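Local coordinates for protein glutathione transferase lambda1 (PDB 4PQH) that binds glutathione in its thioredoxin-like domain and acts as a glutathione-dependent thiol transferase, probably with some glutathione-conjugating activity, at residues E87-S92 / I96-S101; K72-P75 / P80-E83; R41-R46 / I55-I60. All blocks are in the same frame, centred on the assembly; numbering follows the deposited sequence.

Interaction 1. Residues E87-S92 / I96-S101; sequences EVKGES and IKYIDS. With GSH (glutathione), chain C.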
loop_
_atom_site.group_PDB
_atom_site.type_symbol
_atom_site.label_atom_id
_atom_site.label_comp_id
_atom_site.label_asym_id
_atom_site.label_seq_id
_atom_site.Cartn_x
_atom_site.Cartn_y
_atom_site.Cartn_z
ATOM N N GLU A 87 -20.054 -7.244 -3.582
ATOM C CA GLU A 87 -19.234 -7.921 -2.596
ATOM C C GLU A 87 -18.330 -6.876 -1.972
ATOM O O GLU A 87 -17.834 -5.994 -2.667
ATOM C CB GLU A 87 -18.405 -9.037 -3.245
ATOM C CG GLU A 87 -17.577 -9.864 -2.259
ATOM C CD GLU A 87 -16.748 -10.948 -2.938
ATOM O OE1 GLU A 87 -17.034 -11.279 -4.109
ATOM O OE2 GLU A 87 -15.807 -11.469 -2.298
ATOM N N VAL A 88 -18.151 -6.950 -0.658
ATOM C CA VAL A 88 -17.140 -6.148 0.002
ATOM C C VAL A 88 -16.017 -7.088 0.405
ATOM O O VAL A 88 -16.250 -8.113 1.049
ATOM C CB VAL A 88 -17.674 -5.401 1.232
ATOM C CG1 VAL A 88 -16.550 -4.611 1.885
ATOM C CG2 VAL A 88 -18.810 -4.469 0.842
ATOM N N LYS A 89 -14.802 -6.742 0.000
ATOM C CA LYS A 89 -13.646 -7.588 0.230
ATOM C C LYS A 89 -12.596 -6.798 0.984
ATOM O O LYS A 89 -12.448 -5.595 0.771
ATOM C CB LYS A 89 -13.060 -8.038 -1.104
ATOM C CG LYS A 89 -14.096 -8.479 -2.120
ATOM C CD LYS A 89 -13.668 -8.087 -3.517
ATOM C CE LYS A 89 -12.239 -8.517 -3.781
ATOM N NZ LYS A 89 -12.071 -9.987 -3.609
ATOM N N GLY A 90 -11.854 -7.476 1.850
ATOM C CA GLY A 90 -10.772 -6.835 2.573
ATOM C C GLY A 90 -9.422 -7.445 2.252
ATOM O O GLY A 90 -9.297 -8.215 1.298
ATOM N N GLU A 91 -8.433 -7.094 3.073
ATOM C CA GLU A 91 -7.038 -7.537 2.971
ATOM C C GLU A 91 -6.276 -6.832 1.853
ATOM O O GLU A 91 -6.439 -7.141 0.671
ATOM C CB GLU A 91 -6.900 -9.062 2.872
ATOM C CG GLU A 91 -7.268 -9.804 4.154
ATOM C CD GLU A 91 -6.421 -9.389 5.352
ATOM O OE1 GLU A 91 -6.846 -9.666 6.489
ATOM O OE2 GLU A 91 -5.333 -8.798 5.167
ATOM N N SER A 92 -5.441 -5.875 2.241
ATOM C CA SER A 92 -4.730 -5.023 1.283
ATOM C C SER A 92 -4.000 -5.769 0.163
ATOM O O SER A 92 -4.085 -5.373 -1.003
ATOM C CB SER A 92 -3.772 -4.088 2.025
ATOM O OG SER A 92 -2.758 -4.811 2.710
ATOM N N ILE A 96 -4.989 -5.363 -3.814
ATOM C CA ILE A 96 -4.177 -4.826 -4.901
ATOM C C ILE A 96 -4.127 -5.829 -6.059
ATOM O O ILE A 96 -4.189 -5.434 -7.227
ATOM C CB ILE A 96 -2.776 -4.346 -4.438
ATOM C CG1 ILE A 96 -1.886 -5.520 -4.026
ATOM C CG2 ILE A 96 -2.912 -3.299 -3.330
ATOM C CD1 ILE A 96 -0.511 -5.086 -3.507
ATOM N N LYS A 97 -4.064 -7.122 -5.754
ATOM C CA LYS A 97 -4.125 -8.142 -6.802
ATOM C C LYS A 97 -5.487 -8.158 -7.493
ATOM O O LYS A 97 -5.572 -8.271 -8.724
ATOM C CB LYS A 97 -3.789 -9.526 -6.239
ATOM C CG LYS A 97 -2.344 -9.691 -5.803
ATOM C CD LYS A 97 -2.122 -11.069 -5.209
ATOM C CE LYS A 97 -0.687 -11.255 -4.753
ATOM N NZ LYS A 97 -0.525 -12.519 -3.985
ATOM N N TYR A 98 -6.546 -8.011 -6.706
ATOM C CA TYR A 98 -7.903 -8.023 -7.228
ATOM C C TYR A 98 -8.163 -6.840 -8.159
ATOM O O TYR A 98 -8.669 -7.018 -9.270
ATOM C CB TYR A 98 -8.915 -8.043 -6.074
ATOM C CG TYR A 98 -10.340 -8.046 -6.569
ATOM C CD1 TYR A 98 -10.984 -9.236 -6.882
ATOM C CD2 TYR A 98 -11.035 -6.856 -6.746
ATOM C CE1 TYR A 98 -12.285 -9.235 -7.351
ATOM C CE2 TYR A 98 -12.326 -6.846 -7.210
ATOM C CZ TYR A 98 -12.950 -8.036 -7.508
ATOM O OH TYR A 98 -14.247 -8.023 -7.963
ATOM N N ILE A 99 -7.809 -5.637 -7.720
ATOM C CA ILE A 99 -7.999 -4.459 -8.557
ATOM C C ILE A 99 -7.192 -4.576 -9.847
ATOM O O ILE A 99 -7.686 -4.262 -10.934
ATOM C CB ILE A 99 -7.657 -3.157 -7.800
ATOM C CG1 ILE A 99 -8.745 -2.880 -6.760
ATOM C CG2 ILE A 99 -7.526 -1.984 -8.779
ATOM C CD1 ILE A 99 -8.473 -1.682 -5.894
ATOM N N ASP A 100 -5.969 -5.074 -9.726
ATOM C CA ASP A 100 -5.104 -5.207 -10.887
ATOM C C ASP A 100 -5.725 -6.093 -11.961
ATOM O O ASP A 100 -5.511 -5.868 -13.155
ATOM C CB ASP A 100 -3.747 -5.769 -10.471
ATOM C CG ASP A 100 -2.742 -5.772 -11.606
ATOM O OD1 ASP A 100 -2.673 -4.775 -12.368
ATOM O OD2 ASP A 100 -2.011 -6.778 -11.726
ATOM N N SER A 101 -6.506 -7.078 -11.533
ATOM C CA SER A 101 -7.013 -8.108 -12.426
ATOM C C SER A 101 -8.499 -7.996 -12.734
ATOM O O SER A 101 -9.058 -8.875 -13.385
ATOM C CB SER A 101 -6.692 -9.496 -11.870
ATOM O OG SER A 101 -7.367 -9.719 -10.650
HETATM N N1 GSH C . -4.220 -7.220 7.237
HETATM C CA1 GSH C . -4.984 -6.014 6.975
HETATM C C1 GSH C . -4.662 -5.589 5.572
HETATM O O11 GSH C . -3.588 -5.968 5.057
HETATM O O12 GSH C . -5.464 -4.889 4.926
HETATM C CB1 GSH C . -4.614 -4.916 7.975
HETATM C CG1 GSH C . -5.562 -3.719 7.932
HETATM C CD1 GSH C . -5.319 -2.829 9.132
HETATM O OE1 GSH C . -4.539 -3.316 10.199
HETATM N N2 GSH C . -5.857 -1.607 9.145
HETATM C CA2 GSH C . -5.837 -0.854 10.394
HETATM C C2 GSH C . -7.216 -0.661 10.941
HETATM O O2 GSH C . -8.317 -0.600 10.074
HETATM C CB2 GSH C . -5.222 0.526 10.215
HETATM S SG2 GSH C . -3.421 0.524 10.021
HETATM N N3 GSH C . -7.355 -0.541 12.259
HETATM C CA3 GSH C . -8.668 -0.272 12.812
HETATM C C3 GSH C . -9.064 -1.306 13.837
HETATM O O31 GSH C . -10.112 -1.163 14.502
HETATM O O32 GSH C . -8.358 -2.321 14.026
#
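Lys89 lays both its last carbon and its ammonium over one face of Tyr98, with CE, not NZ, over the centre: Lys89 CE stands 3.3 Å above the Tyr98 ring plane and only 11° off the centroid normal, a CH-pi contact. Lys89 NZ lies 4.0 Å from the Tyr98 centroid, shifted toward CD1 and CE1 but still over the face, which qualifies as cation-pi. Bends at chi2, chi3 and chi4 curl the lysine so that it crosses the tyrosine at about a right angle. The second link is a helical turn, with Ile96 N donating to Ser92 O at 3.0 Å.

At the start of this helix the polar groups turn to glutathione. Ser92 N donates to glutathione O12 (2.9 Å) and Ser92 OG to glutathione O11 (2.7 Å), so one residue holds both oxygens of the carboxylate. Glu91 OE2 accepts from glutathione N1 at 2.8 Å. Ser92 OG is also hydrogen-bonded to Arg41 NH1 from helix 37-48, a second-shell partner. With Glu91 at the N-cap, the helix end probably adds a favourable field for the anion, an arrangement characteristic of the gamma-glutamyl end of the glutathione site in the GST thioredoxin-like domain.

Interaction 2. Residues K72-P75 / P80-E83; sequences KVYP and PSLE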
loop_
_atom_site.group_PDB
_atom_site.type_symbol
_atom_site.label_atom_id
_atom_site.label_comp_id
_atom_site.label_asym_id
_atom_site.label_seq_id
_atom_site.Cartn_x
_atom_site.Cartn_y
_atom_site.Cartn_z
ATOM N N LYS A 72 -22.862 -2.109 8.117
ATOM C CA LYS A 72 -23.454 -2.164 6.780
ATOM C C LYS A 72 -22.461 -2.438 5.659
ATOM O O LYS A 72 -22.849 -2.865 4.572
ATOM C CB LYS A 72 -24.198 -0.865 6.478
ATOM C CG LYS A 72 -25.360 -0.596 7.411
ATOM C CD LYS A 72 -25.888 0.810 7.221
ATOM C CE LYS A 72 -26.025 1.139 5.748
ATOM N NZ LYS A 72 -26.839 2.361 5.528
ATOM N N VAL A 73 -21.185 -2.184 5.917
ATOM C CA VAL A 73 -20.182 -2.277 4.865
ATOM C C VAL A 73 -19.213 -3.436 5.067
ATOM O O VAL A 73 -19.130 -4.337 4.232
ATOM C CB VAL A 73 -19.380 -0.971 4.742
ATOM C CG1 VAL A 73 -18.335 -1.102 3.653
ATOM C CG2 VAL A 73 -20.307 0.196 4.450
ATOM N N TYR A 74 -18.489 -3.416 6.180
ATOM C CA TYR A 74 -17.402 -4.366 6.393
ATOM C C TYR A 74 -17.302 -4.776 7.867
ATOM O O TYR A 74 -16.677 -4.088 8.678
ATOM C CB TYR A 74 -16.087 -3.761 5.875
ATOM C CG TYR A 74 -14.908 -4.708 5.844
ATOM C CD1 TYR A 74 -14.941 -5.870 5.083
ATOM C CD2 TYR A 74 -13.752 -4.423 6.554
ATOM C CE1 TYR A 74 -13.863 -6.734 5.053
ATOM C CE2 TYR A 74 -12.666 -5.281 6.526
ATOM C CZ TYR A 74 -12.729 -6.434 5.775
ATOM O OH TYR A 74 -11.654 -7.289 5.757
ATOM N N PRO A 75 -17.936 -5.906 8.219
ATOM C CA PRO A 75 -17.951 -6.415 9.599
ATOM C C PRO A 75 -16.588 -6.549 10.310
ATOM O O PRO A 75 -16.542 -6.260 11.506
ATOM C CB PRO A 75 -18.642 -7.775 9.457
ATOM C CG PRO A 75 -19.572 -7.579 8.309
ATOM C CD PRO A 75 -18.806 -6.706 7.337
ATOM N N PRO A 80 -8.107 -1.273 4.559
ATOM C CA PRO A 80 -9.075 -0.995 3.494
ATOM C C PRO A 80 -10.088 -2.106 3.278
ATOM O O PRO A 80 -9.860 -3.261 3.636
ATOM C CB PRO A 80 -8.191 -0.902 2.249
ATOM C CG PRO A 80 -7.088 -1.866 2.538
ATOM C CD PRO A 80 -6.812 -1.723 4.017
ATOM N N SER A 81 -11.204 -1.733 2.671
ATOM C CA SER A 81 -12.114 -2.698 2.082
ATOM C C SER A 81 -12.602 -2.129 0.752
ATOM O O SER A 81 -12.626 -0.908 0.557
ATOM C CB SER A 81 -13.275 -3.029 3.022
ATOM O OG SER A 81 -14.149 -1.930 3.194
ATOM N N LEU A 82 -12.973 -3.023 -0.157
ATOM C CA LEU A 82 -13.394 -2.637 -1.493
ATOM C C LEU A 82 -14.785 -3.180 -1.748
ATOM O O LEU A 82 -15.013 -4.388 -1.651
ATOM C CB LEU A 82 -12.430 -3.189 -2.542
ATOM C CG LEU A 82 -12.766 -2.841 -3.995
ATOM C CD1 LEU A 82 -12.557 -1.353 -4.254
ATOM C CD2 LEU A 82 -11.946 -3.689 -4.952
ATOM N N GLU A 83 -15.706 -2.270 -2.056
ATOM C CA GLU A 83 -17.065 -2.601 -2.444
ATOM C C GLU A 83 -17.114 -2.588 -3.962
ATOM O O GLU A 83 -16.911 -1.547 -4.593
ATOM C CB GLU A 83 -18.017 -1.551 -1.879
ATOM C CG GLU A 83 -19.461 -1.699 -2.291
ATOM C CD GLU A 83 -20.284 -0.481 -1.915
ATOM O OE1 GLU A 83 -19.803 0.321 -1.087
ATOM O OE2 GLU A 83 -21.400 -0.317 -2.450
#
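Tyr74 and Ser81 meet in the thioredoxin-like half of the GST fold, where the loop leaving helix 67-73 lies over strand 81-84 just beyond the cis-proline, Pro80. That proline, preceded by a cis peptide bond, borders the glutathione pocket, and its side chain sets off away from the loop, whereas Ser81, next in the strand, faces the loop.

The main apolar interaction is CH-pi. Ser81 CB sits 3.8 Å from the centroid of the Tyr74 ring and 17° off its normal. It rides over one face, 3.6 Å above the plane of the Tyr74 ring, but is offset toward the rim, where Tyr74 CG is its nearest ring atom at 3.7 Å. At chi1 -171° the tyrosine's CG points opposite the backbone N, which carries the ring over the serine. A looser van der Waals contact extends the patch toward the helix, with Val73 CG1 4.3 Å from Ser81 OG. An alanine in place of Tyr74 would remove the ring, and Ser81 CB would probably lose its aromatic cover, leaving a gap between the loop and the strand.

Polar interactions run outward from this pair to other parts of the domain. Ser81 OG is hydrogen-bonded to Tyr69 OH of helix 67-73, so the buried hydroxyl ties the strand to the helix whose end supplies Val73. Farther along the strand, Glu83 forms a salt bridge with Arg29 and is hydrogen-bonded to Tyr31, both residues of strand 28-32.

The serine torsion accounts for the division of labour between carbon and oxygen. With chi1 at 68°, OG lies between the backbone N and the carbonyl carbon, so CB meets the ring face while Ser81 OG passes 3.8 Å from Tyr74 CB.

Interaction 3. Residues R41-R46 / I55-I60; sequences RVWITR and IKLVPI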
loop_
_atom_site.group_PDB
_atom_site.type_symbol
_atom_site.label_atom_id
_atom_site.label_comp_id
_atom_site.label_asym_id
_atom_site.label_seq_id
_atom_site.Cartn_x
_atom_site.Cartn_y
_atom_site.Cartn_z
ATOM N N ARG A 41 -1.741 1.196 0.075
ATOM C CA ARG A 41 -1.407 0.209 -0.962
ATOM C C ARG A 41 -2.468 0.163 -2.042
ATOM O O ARG A 41 -2.162 0.143 -3.238
ATOM C CB ARG A 41 -1.324 -1.191 -0.355
ATOM C CG ARG A 41 -0.101 -1.463 0.502
ATOM C CD ARG A 41 -0.170 -2.887 1.047
ATOM N NE ARG A 41 1.090 -3.342 1.637
ATOM C CZ ARG A 41 1.194 -4.311 2.542
ATOM N NH1 ARG A 41 0.108 -4.926 2.999
ATOM N NH2 ARG A 41 2.390 -4.663 2.988
ATOM N N VAL A 42 -3.720 0.148 -1.618
ATOM C CA VAL A 42 -4.829 -0.041 -2.541
ATOM C C VAL A 42 -5.137 1.257 -3.283
ATOM O O VAL A 42 -5.444 1.257 -4.478
ATOM C CB VAL A 42 -6.085 -0.572 -1.798
ATOM C CG1 VAL A 42 -7.118 -1.043 -2.797
ATOM C CG2 VAL A 42 -5.701 -1.738 -0.884
ATOM N N TRP A 43 -5.018 2.368 -2.572
ATOM C CA TRP A 43 -5.177 3.688 -3.159
ATOM C C TRP A 43 -4.130 3.912 -4.270
ATOM O O TRP A 43 -4.453 4.411 -5.360
ATOM C CB TRP A 43 -5.047 4.721 -2.046
ATOM C CG TRP A 43 -5.233 6.152 -2.423
ATOM C CD1 TRP A 43 -5.574 6.665 -3.644
ATOM C CD2 TRP A 43 -5.081 7.270 -1.545
ATOM N NE1 TRP A 43 -5.645 8.043 -3.570
ATOM C CE2 TRP A 43 -5.343 8.433 -2.291
ATOM C CE3 TRP A 43 -4.756 7.395 -0.189
ATOM C CZ2 TRP A 43 -5.278 9.711 -1.731
ATOM C CZ3 TRP A 43 -4.690 8.665 0.366
ATOM C CH2 TRP A 43 -4.951 9.804 -0.404
ATOM N N ILE A 44 -2.878 3.541 -4.004
ATOM C CA ILE A 44 -1.822 3.633 -5.018
ATOM C C ILE A 44 -2.178 2.783 -6.230
ATOM O O ILE A 44 -2.000 3.217 -7.371
ATOM C CB ILE A 44 -0.446 3.180 -4.478
ATOM C CG1 ILE A 44 0.041 4.100 -3.359
ATOM C CG2 ILE A 44 0.571 3.167 -5.621
ATOM C CD1 ILE A 44 1.086 3.447 -2.474
ATOM N N THR A 45 -2.679 1.576 -6.003
ATOM C CA THR A 45 -3.047 0.687 -7.108
ATOM C C THR A 45 -4.113 1.316 -7.999
ATOM O O THR A 45 -3.975 1.356 -9.223
ATOM C CB THR A 45 -3.487 -0.690 -6.594
ATOM O OG1 THR A 45 -2.413 -1.262 -5.838
ATOM C CG2 THR A 45 -3.803 -1.621 -7.767
ATOM N N ARG A 46 -5.160 1.840 -7.381
ATOM C CA ARG A 46 -6.189 2.604 -8.071
ATOM C C ARG A 46 -5.599 3.705 -8.944
ATOM O O ARG A 46 -5.897 3.789 -10.137
ATOM C CB ARG A 46 -7.151 3.197 -7.036
ATOM C CG ARG A 46 -8.034 4.355 -7.510
ATOM C CD ARG A 46 -8.671 5.006 -6.276
ATOM N NE ARG A 46 -9.675 6.035 -6.533
ATOM C CZ ARG A 46 -9.433 7.346 -6.499
ATOM N NH1 ARG A 46 -8.204 7.795 -6.275
ATOM N NH2 ARG A 46 -10.417 8.211 -6.704
ATOM N N ILE A 55 -13.236 4.290 -9.185
ATOM C CA ILE A 55 -13.236 3.868 -7.789
ATOM C C ILE A 55 -13.329 5.081 -6.880
ATOM O O ILE A 55 -12.418 5.908 -6.832
ATOM C CB ILE A 55 -11.971 3.050 -7.465
ATOM C CG1 ILE A 55 -11.916 1.796 -8.355
ATOM C CG2 ILE A 55 -11.918 2.713 -5.979
ATOM C CD1 ILE A 55 -10.633 1.008 -8.243
ATOM N N LYS A 56 -14.445 5.191 -6.168
ATOM C CA LYS A 56 -14.662 6.324 -5.283
ATOM C C LYS A 56 -13.993 6.093 -3.933
ATOM O O LYS A 56 -14.147 5.027 -3.332
ATOM C CB LYS A 56 -16.157 6.565 -5.089
ATOM C CG LYS A 56 -16.480 7.739 -4.176
ATOM C CD LYS A 56 -17.979 7.858 -3.957
ATOM C CE LYS A 56 -18.476 9.258 -4.275
ATOM N NZ LYS A 56 -19.963 9.352 -4.209
ATOM N N LEU A 57 -13.236 7.085 -3.472
ATOM C CA LEU A 57 -12.634 7.028 -2.144
ATOM C C LEU A 57 -13.671 7.339 -1.072
ATOM O O LEU A 57 -14.408 8.317 -1.180
ATOM C CB LEU A 57 -11.484 8.024 -2.030
ATOM C CG LEU A 57 -10.278 7.813 -2.944
ATOM C CD1 LEU A 57 -9.222 8.850 -2.615
ATOM C CD2 LEU A 57 -9.717 6.410 -2.792
ATOM N N VAL A 58 -13.730 6.495 -0.049
ATOM C CA VAL A 58 -14.546 6.773 1.129
ATOM C C VAL A 58 -13.651 6.742 2.362
ATOM O O VAL A 58 -13.404 5.678 2.939
ATOM C CB VAL A 58 -15.709 5.773 1.296
ATOM C CG1 VAL A 58 -16.568 6.156 2.500
ATOM C CG2 VAL A 58 -16.562 5.734 0.045
ATOM N N PRO A 59 -13.129 7.910 2.752
ATOM C CA PRO A 59 -12.242 7.973 3.916
ATOM C C PRO A 59 -13.024 8.057 5.216
ATOM O O PRO A 59 -13.992 8.815 5.320
ATOM C CB PRO A 59 -11.443 9.253 3.678
ATOM C CG PRO A 59 -12.349 10.112 2.852
ATOM C CD PRO A 59 -13.233 9.203 2.051
ATOM N N ILE A 60 -12.600 7.266 6.193
ATOM C CA ILE A 60 -13.216 7.300 7.508
ATOM C C ILE A 60 -12.164 7.625 8.559
ATOM O O ILE A 60 -10.962 7.464 8.333
ATOM C CB ILE A 60 -13.955 5.976 7.842
ATOM C CG1 ILE A 60 -12.971 4.810 7.978
ATOM C CG2 ILE A 60 -15.031 5.674 6.798
ATOM C CD1 ILE A 60 -13.627 3.513 8.426
#
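Arg46 carries CG anti to its backbone N (chi1 162°) and stays extended from CG to NE, which sends the guanidinium from helix 37-48 to the backbone of strand 55-59. The same anti choice at Trp43, one turn earlier, brings the indole to Leu57. The short helix and strand segments run roughly antiparallel, at 150°, with their axes 10.5 Å from each other at closest approach. They belong to the beta-alpha-beta unit of strand 28-32, helix 37-48 and strand 55-59.

Arg46 grips one carbonyl oxygen side-on with two nitrogens. Arg46 NE donates to Ile55 O at 2.8 Å with an N-H...O angle of 155°, while Arg46 NH2 reaches Ile55 O at 3.1 Å by a more bent bond. The oxygen lies in the guanidinium plane. Leu57 CG rests over the centre of one guanidinium face, 3.7 Å from Arg46 CZ, so the group has a polar edge and a greasy face. Leu57 CD1 goes to the indole instead, 3.8 Å from Trp43 NE1 and over one ring face toward the rim.

Arg46 NH2 also forms a salt bridge with Glu8. This buried charge thus has both an anionic partner and a carbonyl oxygen that takes two of its N-H groups, which is consistent with a stably protonated arginine that joins the helix to an edge strand of the sheet.

Followed from the N terminus, the three contacts come in series, and none nests in or crosses another. Interaction 3 closes first, returning the chain from helix 37-48 through residues 47-54 to edge strand 55-59. Interaction 2 then closes the short loop 76-79 between the end of helix 67-73 and strand 81-84. Interaction 1 closes last, after the hairpin into the other edge strand, 87-90, and the turn into helix 92-102. All three reach the same sheet. Interactions 1 and 2 join through the backbone pair Lys89 O and Leu82 N, interactions 1 and 3 pack through Ile99 against Val42, and Pro80 touches Val42 between interactions 2 and 3.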